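Local coordinates for contact-dependent inhibitor A (Escherichia coli NC101, PDB 5I4Q), which carries the toxin domain of a contact-dependent growth inhibition system, probably acting on neighbouring bacteria and held here by the inhibitor protein CdiI, at residues R45-S50 / A70-I75; G63-E68 / Y76-G81; Y17-M22 / A39-A44; M22-S27 / G81-I86. One frame throughout, in Å; residues are numbered along the deposited sequence.

Contact 1 of 4, residues R45-S50 / A70-I75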
loop_
_atom_site.group_PDB
_atom_site.type_symbol
_atom_site.label_atom_id
_atom_site.label_comp_id
_atom_site.label_asym_id
_atom_site.label_seq_id
_atom_site.Cartn_x
_atom_site.Cartn_y
_atom_site.Cartn_z
ATOM N N ARG A 45 -4.479 31.930 3.744
ATOM C CA ARG A 45 -5.713 32.689 3.692
ATOM C C ARG A 45 -6.859 31.959 4.374
ATOM O O ARG A 45 -7.640 32.565 5.132
ATOM C CB ARG A 45 -6.082 33.019 2.252
ATOM C CG ARG A 45 -7.368 33.842 2.102
ATOM C CD ARG A 45 -7.509 34.372 0.676
ATOM N NE ARG A 45 -7.759 33.285 -0.243
ATOM C CZ ARG A 45 -7.780 33.394 -1.567
ATOM N NH1 ARG A 45 -7.583 34.580 -2.152
ATOM N NH2 ARG A 45 -8.005 32.305 -2.314
ATOM N N GLU A 46 -6.960 30.663 4.147
ATOM C CA GLU A 46 -7.977 29.890 4.868
ATOM C C GLU A 46 -7.808 30.077 6.362
ATOM O O GLU A 46 -8.780 30.265 7.089
ATOM C CB GLU A 46 -7.942 28.388 4.528
ATOM C CG GLU A 46 -8.459 28.050 3.128
ATOM C CD GLU A 46 -9.858 28.621 2.851
ATOM O OE1 GLU A 46 -10.811 28.175 3.479
ATOM O OE2 GLU A 46 -10.014 29.535 2.038
ATOM N N VAL A 47 -6.570 30.043 6.835
ATOM C CA VAL A 47 -6.392 30.186 8.285
ATOM C C VAL A 47 -6.878 31.573 8.736
ATOM O O VAL A 47 -7.565 31.696 9.728
ATOM C CB VAL A 47 -4.934 29.952 8.715
ATOM C CG1 VAL A 47 -4.790 30.166 10.208
ATOM C CG2 VAL A 47 -4.506 28.526 8.364
ATOM N N LEU A 48 -6.463 32.607 8.006
ATOM C CA LEU A 48 -6.721 33.969 8.393
ATOM C C LEU A 48 -8.239 34.228 8.393
ATOM O O LEU A 48 -8.698 34.994 9.193
ATOM C CB LEU A 48 -5.997 34.954 7.459
ATOM C CG LEU A 48 -4.488 35.052 7.658
ATOM C CD1 LEU A 48 -3.873 35.962 6.605
ATOM C CD2 LEU A 48 -4.123 35.597 9.041
ATOM N N ASN A 49 -8.982 33.538 7.523
ATOM C CA ASN A 49 -10.435 33.667 7.351
ATOM C C ASN A 49 -11.276 32.660 8.128
ATOM O O ASN A 49 -12.482 32.509 7.882
ATOM C CB ASN A 49 -10.775 33.552 5.850
ATOM C CG ASN A 49 -10.402 34.807 5.082
ATOM O OD1 ASN A 49 -10.257 35.855 5.660
ATOM N ND2 ASN A 49 -10.261 34.701 3.802
ATOM N N SER A 50 -10.655 31.962 9.060
ATOM C CA SER A 50 -11.343 30.869 9.800
ATOM C C SER A 50 -11.681 31.252 11.219
ATOM O O SER A 50 -11.878 30.374 12.033
ATOM C CB SER A 50 -10.435 29.631 9.904
ATOM O OG SER A 50 -9.351 29.909 10.774
ATOM N N ALA A 70 -9.052 26.253 10.390
ATOM C CA ALA A 70 -9.196 25.529 9.141
ATOM C C ALA A 70 -8.361 24.267 9.054
ATOM O O ALA A 70 -7.897 23.874 7.984
ATOM C CB ALA A 70 -8.876 26.453 7.979
ATOM N N GLY A 71 -8.183 23.610 10.172
ATOM C CA GLY A 71 -7.392 22.384 10.168
ATOM C C GLY A 71 -5.875 22.590 10.176
ATOM O O GLY A 71 -5.141 21.661 10.044
ATOM N N LEU A 72 -5.415 23.822 10.347
ATOM C CA LEU A 72 -4.004 24.119 10.246
ATOM C C LEU A 72 -3.559 25.031 11.383
ATOM O O LEU A 72 -4.377 25.665 12.030
ATOM C CB LEU A 72 -3.697 24.815 8.910
ATOM C CG LEU A 72 -4.137 24.176 7.612
ATOM C CD1 LEU A 72 -4.416 25.236 6.592
ATOM C CD2 LEU A 72 -3.057 23.244 7.078
ATOM N N GLU A 73 -2.242 25.056 11.588
ATOM C CA GLU A 73 -1.532 25.862 12.557
ATOM C C GLU A 73 -0.514 26.582 11.751
ATOM O O GLU A 73 0.209 25.993 10.909
ATOM C CB GLU A 73 -0.747 25.064 13.600
ATOM C CG GLU A 73 -1.572 24.071 14.404
ATOM C CD GLU A 73 -0.737 23.043 15.203
ATOM O OE1 GLU A 73 0.508 23.145 15.196
ATOM O OE2 GLU A 73 -1.351 22.118 15.833
HETATM N N MSE A 74 -0.386 27.852 12.076
HETATM C CA MSE A 74 0.482 28.725 11.345
HETATM C C MSE A 74 1.195 29.661 12.301
HETATM O O MSE A 74 0.626 30.137 13.301
HETATM C CB MSE A 74 -0.434 29.501 10.429
HETATM C CG MSE A 74 0.230 30.720 9.893
HETATM SE SE MSE A 74 -0.931 31.494 8.521
HETATM C CE MSE A 74 -1.966 32.832 9.548
ATOM N N ILE A 75 2.433 29.961 11.955
ATOM C CA ILE A 75 3.246 30.913 12.653
ATOM C C ILE A 75 3.403 32.068 11.652
ATOM O O ILE A 75 3.978 31.903 10.554
ATOM C CB ILE A 75 4.603 30.290 13.009
ATOM C CG1 ILE A 75 4.426 29.004 13.853
ATOM C CG2 ILE A 75 5.545 31.294 13.687
ATOM C CD1 ILE A 75 3.749 29.178 15.199
#
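V47 and A70 bring the end of helix 40-48 to the start of strand 72-77, their CA atoms 5.5 Å apart, with no hydrogen bond between the two segments. V47 spreads its two methyls along the strand. CG1 lies anti to the backbone N (chi1 178°) and comes within 3.9 Å of CE of M74, a selenomethionine, while CG2 lies 3.7 Å from CD1 of L72 and also touches its CB. L48 starts away from the strand, but its branch turns back, and CD2 meets M74 CE at 3.5 Å, the two side chains crossing at about a right angle. This is a helix packed on one face of a four-stranded antiparallel sheet: V47 and L48 also touch Y67 on the next strand, and V47 reaches I86. Where the helix ends, A70 CB rests 3.9 Å from E46 O and 4.0 Å from S50 CB. S50 folds back here, its OG donating to V47 O at 2.7 Å; S50 N approaches the same oxygen from the same face of the carbonyl plane, so two donors grip one acceptor. The carboxylate of E46 takes no part across the two segments; its OE1 pairs instead with a basic side chain of another protein in the complex.

Contact 2 of 4, residues G63-E68 / Y76-G81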
loop_
_atom_site.group_PDB
_atom_site.type_symbol
_atom_site.label_atom_id
_atom_site.label_comp_id
_atom_site.label_asym_id
_atom_site.label_seq_id
_atom_site.Cartn_x
_atom_site.Cartn_y
_atom_site.Cartn_z
ATOM N N GLY A 63 7.874 39.114 16.865
ATOM C CA GLY A 63 6.851 39.571 15.931
ATOM C C GLY A 63 5.825 38.498 15.505
ATOM O O GLY A 63 4.794 38.812 14.882
ATOM N N TYR A 64 6.087 37.237 15.845
ATOM C CA TYR A 64 5.283 36.141 15.317
ATOM C C TYR A 64 4.224 35.733 16.304
ATOM O O TYR A 64 4.430 35.839 17.503
ATOM C CB TYR A 64 6.155 34.916 14.921
ATOM C CG TYR A 64 6.852 35.085 13.586
ATOM C CD1 TYR A 64 8.122 35.645 13.494
ATOM C CD2 TYR A 64 6.245 34.693 12.415
ATOM C CE1 TYR A 64 8.758 35.807 12.261
ATOM C CE2 TYR A 64 6.864 34.838 11.192
ATOM C CZ TYR A 64 8.135 35.376 11.114
ATOM O OH TYR A 64 8.708 35.526 9.879
ATOM N N LEU A 65 3.109 35.237 15.753
ATOM C CA LEU A 65 2.028 34.646 16.549
ATOM C C LEU A 65 1.647 33.291 15.991
ATOM O O LEU A 65 1.827 33.010 14.813
ATOM C CB LEU A 65 0.785 35.543 16.520
ATOM C CG LEU A 65 1.015 36.990 16.906
ATOM C CD1 LEU A 65 -0.048 37.892 16.298
ATOM C CD2 LEU A 65 1.043 37.066 18.419
ATOM N N ARG A 66 1.072 32.464 16.851
ATOM C CA ARG A 66 0.487 31.228 16.416
ATOM C C ARG A 66 -1.012 31.375 16.162
ATOM O O ARG A 66 -1.748 31.728 17.062
ATOM C CB ARG A 66 0.699 30.192 17.458
ATOM C CG ARG A 66 0.463 28.772 16.993
ATOM C CD ARG A 66 0.074 27.947 18.208
ATOM N NE ARG A 66 -0.095 26.531 17.885
ATOM C CZ ARG A 66 -1.257 25.869 17.860
ATOM N NH1 ARG A 66 -2.420 26.477 18.132
ATOM N NH2 ARG A 66 -1.255 24.579 17.536
ATOM N N TYR A 67 -1.429 31.025 14.940
ATOM C CA TYR A 67 -2.798 31.022 14.508
ATOM C C TYR A 67 -3.245 29.579 14.253
ATOM O O TYR A 67 -2.514 28.769 13.626
ATOM C CB TYR A 67 -2.924 31.756 13.180
ATOM C CG TYR A 67 -2.825 33.248 13.215
ATOM C CD1 TYR A 67 -1.669 33.892 13.674
ATOM C CD2 TYR A 67 -3.853 34.043 12.706
ATOM C CE1 TYR A 67 -1.566 35.282 13.652
ATOM C CE2 TYR A 67 -3.752 35.425 12.683
ATOM C CZ TYR A 67 -2.607 36.037 13.164
ATOM O OH TYR A 67 -2.515 37.398 13.156
ATOM N N GLU A 68 -4.450 29.253 14.687
ATOM C CA GLU A 68 -4.982 27.928 14.482
ATOM C C GLU A 68 -6.413 27.975 13.966
ATOM O O GLU A 68 -7.283 28.526 14.616
ATOM C CB GLU A 68 -4.951 27.144 15.776
ATOM C CG GLU A 68 -5.274 25.656 15.564
ATOM C CD GLU A 68 -4.998 24.796 16.791
ATOM O OE1 GLU A 68 -4.516 25.353 17.814
ATOM O OE2 GLU A 68 -5.277 23.575 16.741
ATOM N N TYR A 76 2.912 33.234 12.055
ATOM C CA TYR A 76 2.618 34.380 11.157
ATOM C C TYR A 76 2.874 35.711 11.860
ATOM O O TYR A 76 2.574 35.875 13.062
ATOM C CB TYR A 76 1.157 34.347 10.760
ATOM C CG TYR A 76 0.643 35.500 9.941
ATOM C CD1 TYR A 76 0.964 35.613 8.616
ATOM C CD2 TYR A 76 -0.206 36.437 10.496
ATOM C CE1 TYR A 76 0.461 36.628 7.848
ATOM C CE2 TYR A 76 -0.717 37.475 9.747
ATOM C CZ TYR A 76 -0.380 37.569 8.423
ATOM O OH TYR A 76 -0.891 38.575 7.657
ATOM N N ASN A 77 3.499 36.610 11.105
ATOM C CA ASN A 77 3.867 37.938 11.573
ATOM C C ASN A 77 2.857 38.938 11.013
ATOM O O ASN A 77 2.975 39.357 9.854
ATOM C CB ASN A 77 5.250 38.294 11.106
ATOM C CG ASN A 77 5.762 39.554 11.753
ATOM O OD1 ASN A 77 5.045 40.524 11.890
ATOM N ND2 ASN A 77 6.998 39.530 12.171
ATOM N N PRO A 78 1.854 39.321 11.830
ATOM C CA PRO A 78 0.825 40.266 11.338
ATOM C C PRO A 78 1.371 41.647 10.841
ATOM O O PRO A 78 0.737 42.275 10.030
ATOM C CB PRO A 78 -0.119 40.407 12.531
ATOM C CG PRO A 78 0.741 40.107 13.710
ATOM C CD PRO A 78 1.727 39.070 13.271
ATOM N N LYS A 79 2.541 42.080 11.303
ATOM C CA LYS A 79 3.167 43.298 10.824
ATOM C C LYS A 79 3.752 43.109 9.405
ATOM O O LYS A 79 3.439 43.865 8.497
ATOM C CB LYS A 79 4.236 43.712 11.835
ATOM C CG LYS A 79 4.986 44.995 11.556
ATOM C CD LYS A 79 6.103 45.208 12.590
ATOM C CE LYS A 79 5.617 45.813 13.915
ATOM N NZ LYS A 79 5.431 47.290 13.842
ATOM N N THR A 80 4.585 42.084 9.201
ATOM C CA THR A 80 5.225 41.900 7.912
ATOM C C THR A 80 4.381 41.071 6.940
ATOM O O THR A 80 4.632 41.090 5.764
ATOM C CB THR A 80 6.624 41.295 8.046
ATOM O OG1 THR A 80 6.549 39.926 8.445
ATOM C CG2 THR A 80 7.438 42.059 9.051
ATOM N N GLY A 81 3.386 40.352 7.428
ATOM C CA GLY A 81 2.625 39.449 6.591
ATOM C C GLY A 81 3.320 38.113 6.309
ATOM O O GLY A 81 2.839 37.293 5.514
HETATM O O HOH W 1 4.167 41.404 14.476
#
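Y76 turns the edge of its ring toward the face of Y67 in a T-shaped pair, with the planes at 86° and the centroids 5.3 Å apart. CD2 of Y76 makes the approach, 3.6 Å from CZ of Y67, and the two side chains cross obliquely. As bridged partners Y76 and L65 lie on the same side of the sheet; on Y76, CG is anti to the backbone N (chi1 175°). The hydroxyl of Y67 lies near the plane of the Y76 ring, at its edge.

A second aromatic contact forms one residue further on. N77 CB sits over one face of the Y64 ring, 4.0 Å from its centroid and displaced toward the rim, in a CH-pi contact; the two side chains cross at about a right angle. The amide oxygen OD1 of N77 accepts from T80 N at 3.1 Å, with the donor 63° out of the carbonyl plane, as in an Asx motif. OD1 and G63 O are both acceptors and cannot bond directly, but one water donates to each and bridges them. Beside them CD1 of L65 crosses P78, touching its CG at 3.5 Å.

The backbones join through L65 N to Y76 O at 2.8 Å and Y76 N to L65 O at 3.0 Å. This hydrogen-bonded antiparallel pair lies near the open end of the beta hairpin of strands 65-69 and 72-77, where the second strand gives way to the turn leading into strand 82-88.

Contact 3 of 4, residues Y17-M22 / A39-A44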
loop_
_atom_site.group_PDB
_atom_site.type_symbol
_atom_site.label_atom_id
_atom_site.label_comp_id
_atom_site.label_asym_id
_atom_site.label_seq_id
_atom_site.Cartn_x
_atom_site.Cartn_y
_atom_site.Cartn_z
ATOM N N TYR A 17 8.308 35.491 -1.757
ATOM C CA TYR A 17 7.187 35.551 -2.644
ATOM C C TYR A 17 6.072 36.267 -1.877
ATOM O O TYR A 17 5.794 35.933 -0.710
ATOM C CB TYR A 17 6.727 34.122 -3.068
ATOM C CG TYR A 17 7.664 33.353 -3.988
ATOM C CD1 TYR A 17 7.713 33.623 -5.354
ATOM C CD2 TYR A 17 8.510 32.353 -3.485
ATOM C CE1 TYR A 17 8.563 32.903 -6.199
ATOM C CE2 TYR A 17 9.376 31.662 -4.301
ATOM C CZ TYR A 17 9.393 31.922 -5.660
ATOM O OH TYR A 17 10.249 31.197 -6.452
ATOM N N THR A 18 5.394 37.202 -2.542
ATOM C CA THR A 18 4.469 38.072 -1.856
ATOM C C THR A 18 3.230 38.237 -2.681
ATOM O O THR A 18 3.317 38.299 -3.904
ATOM C CB THR A 18 5.107 39.486 -1.604
ATOM O OG1 THR A 18 5.437 40.073 -2.857
ATOM C CG2 THR A 18 6.420 39.431 -0.820
ATOM N N VAL A 19 2.082 38.320 -2.011
ATOM C CA VAL A 19 0.794 38.605 -2.659
ATOM C C VAL A 19 -0.288 38.784 -1.584
ATOM O O VAL A 19 -0.259 38.058 -0.569
ATOM C CB VAL A 19 0.390 37.486 -3.636
ATOM C CG1 VAL A 19 0.167 36.200 -2.891
ATOM C CG2 VAL A 19 -0.879 37.828 -4.424
ATOM N N ASP A 20 -1.211 39.749 -1.803
ATOM C CA ASP A 20 -2.379 39.995 -0.914
ATOM C C ASP A 20 -1.954 40.289 0.532
ATOM O O ASP A 20 -2.629 39.912 1.507
ATOM C CB ASP A 20 -3.300 38.768 -0.937
ATOM C CG ASP A 20 -4.785 39.087 -0.697
ATOM O OD1 ASP A 20 -5.222 40.251 -0.860
ATOM O OD2 ASP A 20 -5.533 38.130 -0.367
ATOM N N GLY A 21 -0.813 40.934 0.679
ATOM C CA GLY A 21 -0.294 41.200 2.009
ATOM C C GLY A 21 0.281 39.997 2.757
ATOM O O GLY A 21 0.578 40.105 3.944
HETATM N N MSE A 22 0.439 38.851 2.086
HETATM C CA MSE A 22 1.111 37.700 2.679
HETATM C C MSE A 22 2.466 37.502 2.049
HETATM O O MSE A 22 2.697 37.860 0.884
HETATM C CB MSE A 22 0.308 36.445 2.441
HETATM C CG MSE A 22 -1.020 36.412 3.192
HETATM SE SE MSE A 22 -2.114 34.860 2.591
HETATM C CE MSE A 22 -2.794 35.504 0.846
ATOM N N ALA A 39 -0.207 25.178 -2.772
ATOM C CA ALA A 39 -1.007 26.380 -2.639
ATOM C C ALA A 39 -0.931 26.940 -1.225
ATOM O O ALA A 39 -1.944 27.060 -0.568
ATOM C CB ALA A 39 -2.435 26.081 -3.016
ATOM N N PRO A 40 0.284 27.301 -0.775
ATOM C CA PRO A 40 0.487 27.864 0.544
ATOM C C PRO A 40 -0.205 29.189 0.820
ATOM O O PRO A 40 -0.520 29.452 1.937
ATOM C CB PRO A 40 1.987 28.108 0.606
ATOM C CG PRO A 40 2.576 27.346 -0.480
ATOM C CD PRO A 40 1.552 27.211 -1.528
ATOM N N PHE A 41 -0.402 30.031 -0.184
ATOM C CA PHE A 41 -1.152 31.269 0.015
ATOM C C PHE A 41 -2.602 30.980 0.233
ATOM O O PHE A 41 -3.254 31.624 1.084
ATOM C CB PHE A 41 -0.977 32.237 -1.151
ATOM C CG PHE A 41 0.377 32.897 -1.177
ATOM C CD1 PHE A 41 0.687 33.907 -0.277
ATOM C CD2 PHE A 41 1.309 32.543 -2.097
ATOM C CE1 PHE A 41 1.913 34.531 -0.301
ATOM C CE2 PHE A 41 2.526 33.182 -2.148
ATOM C CZ PHE A 41 2.834 34.166 -1.244
ATOM N N VAL A 42 -3.128 30.039 -0.537
ATOM C CA VAL A 42 -4.504 29.596 -0.306
ATOM C C VAL A 42 -4.666 29.000 1.109
ATOM O O VAL A 42 -5.577 29.370 1.831
ATOM C CB VAL A 42 -4.929 28.592 -1.361
ATOM C CG1 VAL A 42 -6.264 27.980 -0.968
ATOM C CG2 VAL A 42 -5.005 29.262 -2.712
ATOM N N GLN A 43 -3.751 28.122 1.527
ATOM C CA GLN A 43 -3.795 27.579 2.909
ATOM C C GLN A 43 -3.794 28.708 3.958
ATOM O O GLN A 43 -4.584 28.704 4.919
ATOM C CB GLN A 43 -2.614 26.658 3.196
ATOM C CG GLN A 43 -2.494 25.395 2.331
ATOM C CD GLN A 43 -1.208 24.619 2.662
ATOM O OE1 GLN A 43 -0.906 24.368 3.845
ATOM N NE2 GLN A 43 -0.440 24.243 1.633
ATOM N N ALA A 44 -2.883 29.664 3.811
ATOM C CA ALA A 44 -2.709 30.714 4.849
ATOM C C ALA A 44 -3.941 31.622 4.900
ATOM O O ALA A 44 -4.390 32.046 5.963
ATOM C CB ALA A 44 -1.463 31.544 4.555
#
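The beta hairpin of strands 16-19 and 22-25 settles on the first turn of helix 40-48 chiefly through one aromatic ring, F41, which V19, M22 and Y17 surround on the hairpin side. The axes of strand 17-19 and helix 40-44 come no nearer than 10.7 Å, and the F41 ring bridges the interval. V19 takes the face: its CG1 stands over the middle of the ring, 3.5 Å from the centroid and 10° off the normal, a close CH-pi contact. That methyl occupies the crowded position between backbone N and carbonyl carbon (chi1 64°), and from there it faces the phenyl ring.

The rim of F41 meets backbone oxygens instead. Y17 O lies near the ring plane, 3.5 Å from CZ, and M22 O does likewise, 3.6 Å from CE1, an approach that probably suits the slightly positive hydrogens of an aromatic edge. M22 O is also the acceptor for V19 N, while M22 N donates back to V19 O, so this pair of bonds, which closes the type I' turn from V19 to M22, holds the oxygen beside the ring.

M22, a selenomethionine, slides past F41 in the opposite direction. Its CB touches CE1 at 3.7 Å, and SE lies at the ring edge 5.5 Å from the centroid, a Met-aromatic contact; SE then continues to A44 CB at 3.9 Å, one turn along the helix. F24 adds an edge-to-face partner to F41, whose backbone N hydrogen-bonds to an acidic side chain of another protein in the complex.

Contact 4 of 4, residues M22-S27 / G81-I86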
loop_
_atom_site.group_PDB
_atom_site.type_symbol
_atom_site.label_atom_id
_atom_site.label_comp_id
_atom_site.label_asym_id
_atom_site.label_seq_id
_atom_site.Cartn_x
_atom_site.Cartn_y
_atom_site.Cartn_z
HETATM N N MSE A 22 0.439 38.851 2.086
HETATM C CA MSE A 22 1.111 37.700 2.679
HETATM C C MSE A 22 2.466 37.502 2.049
HETATM O O MSE A 22 2.697 37.860 0.884
HETATM C CB MSE A 22 0.308 36.445 2.441
HETATM C CG MSE A 22 -1.020 36.412 3.192
HETATM SE SE MSE A 22 -2.114 34.860 2.591
HETATM C CE MSE A 22 -2.794 35.504 0.846
ATOM N N LYS A 23 3.386 36.879 2.788
ATOM C CA LYS A 23 4.635 36.512 2.175
ATOM C C LYS A 23 5.234 35.267 2.771
ATOM O O LYS A 23 5.010 34.945 3.932
ATOM C CB LYS A 23 5.619 37.695 2.173
ATOM C CG LYS A 23 6.474 37.859 3.405
ATOM C CD LYS A 23 7.348 39.116 3.267
ATOM C CE LYS A 23 8.066 39.460 4.578
ATOM N NZ LYS A 23 8.784 40.772 4.533
ATOM N N PHE A 24 5.978 34.564 1.913
ATOM C CA PHE A 24 6.736 33.356 2.226
ATOM C C PHE A 24 8.183 33.512 1.776
ATOM O O PHE A 24 8.415 33.981 0.671
ATOM C CB PHE A 24 6.194 32.157 1.435
ATOM C CG PHE A 24 4.932 31.570 1.993
ATOM C CD1 PHE A 24 3.687 32.114 1.680
ATOM C CD2 PHE A 24 4.971 30.443 2.794
ATOM C CE1 PHE A 24 2.519 31.563 2.187
ATOM C CE2 PHE A 24 3.827 29.895 3.293
ATOM C CZ PHE A 24 2.589 30.450 2.998
ATOM N N SER A 25 9.148 33.059 2.564
ATOM C CA SER A 25 10.537 32.972 2.023
ATOM C C SER A 25 10.589 32.066 0.775
ATOM O O SER A 25 9.766 31.153 0.596
ATOM C CB SER A 25 11.544 32.493 3.058
ATOM O OG SER A 25 11.508 31.101 3.202
ATOM N N LYS A 26 11.554 32.348 -0.077
ATOM C CA LYS A 26 11.770 31.595 -1.282
ATOM C C LYS A 26 11.812 30.109 -0.999
ATOM O O LYS A 26 11.152 29.329 -1.664
ATOM C CB LYS A 26 13.097 32.018 -1.954
ATOM C CG LYS A 26 13.333 31.436 -3.353
ATOM C CD LYS A 26 14.800 31.527 -3.794
ATOM C CE LYS A 26 15.049 30.824 -5.130
ATOM N NZ LYS A 26 15.187 29.347 -4.986
ATOM N N SER A 27 12.635 29.696 -0.057
ATOM C CA SER A 27 12.872 28.268 0.070
ATOM C C SER A 27 11.666 27.629 0.741
ATOM O O SER A 27 11.278 26.541 0.352
ATOM C CB SER A 27 14.167 27.963 0.835
ATOM O OG SER A 27 14.055 28.478 2.148
ATOM N N GLY A 81 3.386 40.352 7.428
ATOM C CA GLY A 81 2.625 39.449 6.591
ATOM C C GLY A 81 3.320 38.113 6.309
ATOM O O GLY A 81 2.839 37.293 5.514
ATOM N N GLN A 82 4.443 37.862 6.963
ATOM C CA GLN A 82 5.193 36.644 6.653
ATOM C C GLN A 82 4.607 35.465 7.381
ATOM O O GLN A 82 4.440 35.499 8.602
ATOM C CB GLN A 82 6.674 36.732 7.011
ATOM C CG GLN A 82 7.476 35.517 6.574
ATOM C CD GLN A 82 8.975 35.685 6.786
ATOM O OE1 GLN A 82 9.426 36.716 7.237
ATOM N NE2 GLN A 82 9.752 34.664 6.423
ATOM N N VAL A 83 4.328 34.437 6.592
ATOM C CA VAL A 83 4.026 33.088 7.098
ATOM C C VAL A 83 5.319 32.347 7.325
ATOM O O VAL A 83 5.965 31.950 6.355
ATOM C CB VAL A 83 3.216 32.300 6.045
ATOM C CG1 VAL A 83 2.921 30.908 6.541
ATOM C CG2 VAL A 83 1.938 33.037 5.738
ATOM N N GLY A 84 5.724 32.157 8.576
ATOM C CA GLY A 84 7.029 31.506 8.844
ATOM C C GLY A 84 6.953 29.977 8.847
ATOM O O GLY A 84 7.947 29.283 8.588
ATOM N N HIS A 85 5.765 29.472 9.179
ATOM C CA HIS A 85 5.499 28.058 9.223
ATOM C C HIS A 85 3.992 27.771 9.220
ATOM O O HIS A 85 3.234 28.432 9.909
ATOM C CB HIS A 85 6.121 27.457 10.457
ATOM C CG HIS A 85 5.935 25.979 10.555
ATOM N ND1 HIS A 85 5.086 25.393 11.468
ATOM C CD2 HIS A 85 6.513 24.966 9.861
ATOM C CE1 HIS A 85 5.132 24.082 11.318
ATOM N NE2 HIS A 85 5.992 23.801 10.351
ATOM N N ILE A 86 3.591 26.758 8.458
ATOM C CA ILE A 86 2.226 26.326 8.376
ATOM C C ILE A 86 2.218 24.787 8.142
ATOM O O ILE A 86 2.990 24.286 7.357
ATOM C CB ILE A 86 1.492 27.077 7.255
ATOM C CG1 ILE A 86 0.022 26.694 7.199
ATOM C CG2 ILE A 86 2.156 26.848 5.930
ATOM C CD1 ILE A 86 -0.866 27.784 6.601
HETATM O O HOH W 2 8.517 32.084 5.247
#
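K23 can be followed along the whole of its side chain as it runs beside Q82. CB lies against the side chain of T18 on the adjoining strand. CG, set between the backbone N and the carbonyl carbon (chi1 87°), packs 3.7 Å from Q82 CA. Beyond CG the chain is extended: CD carries it onward, CE returns to Q82 CB at 3.9 Å, and the ammonium end forms a cation-pi contact with F16.

The backbone of the same lysine is tied at both its polar atoms. K23 N donates to G81 O at 2.8 Å, standing 50° out of that carbonyl plane, and K23 O receives V83 N at 2.8 Å with the donor nearly in line with the C=O bond. Together they make a single bridge, K23 with Q82; Q82 also belongs to the G1 bulge in which it and G81 both face N77. A water accepts from S25 N and Q82 NE2 and donates to V83 O, linking the two strands again at S25.

On the buried side V83 sets CB over one face of the F24 ring, toward its rim, in a CH-pi contact 3.8 Å from the centroid and 20° off the normal, while CG1 reaches F24 CE2 at 3.5 Å.

The bridge thus connects strand 22-25, outermost in the three-stranded sheet, with strand 82-88, outermost in the four-stranded one; F24 packs against helices 26-34 and 40-48, and S25 caps the former through Y28 N.

Overall arrangement
The four contacts show how a small domain can join two antiparallel sheets, directly at one bridge and through helix 40-48, which packs on both. Contacts 3 and 4, with centres about 8 Å apart, share M22 and both involve the N-terminal three-stranded sheet, which contact 4 joins to the C-terminal four-stranded one. Contacts 1 and 2, about 11 Å apart, both use strand 72-77 of the latter, and G81 carries contact 2 into contact 4. Helix 40-48 links contacts 3 and 1 by its successive turns. Along the chain contact 3 closes before contacts 1 and 2 open, whereas contact 4 spans both. The inhibitor CdiI touches the C-terminal sheet, at R66, E73, I75 and H85.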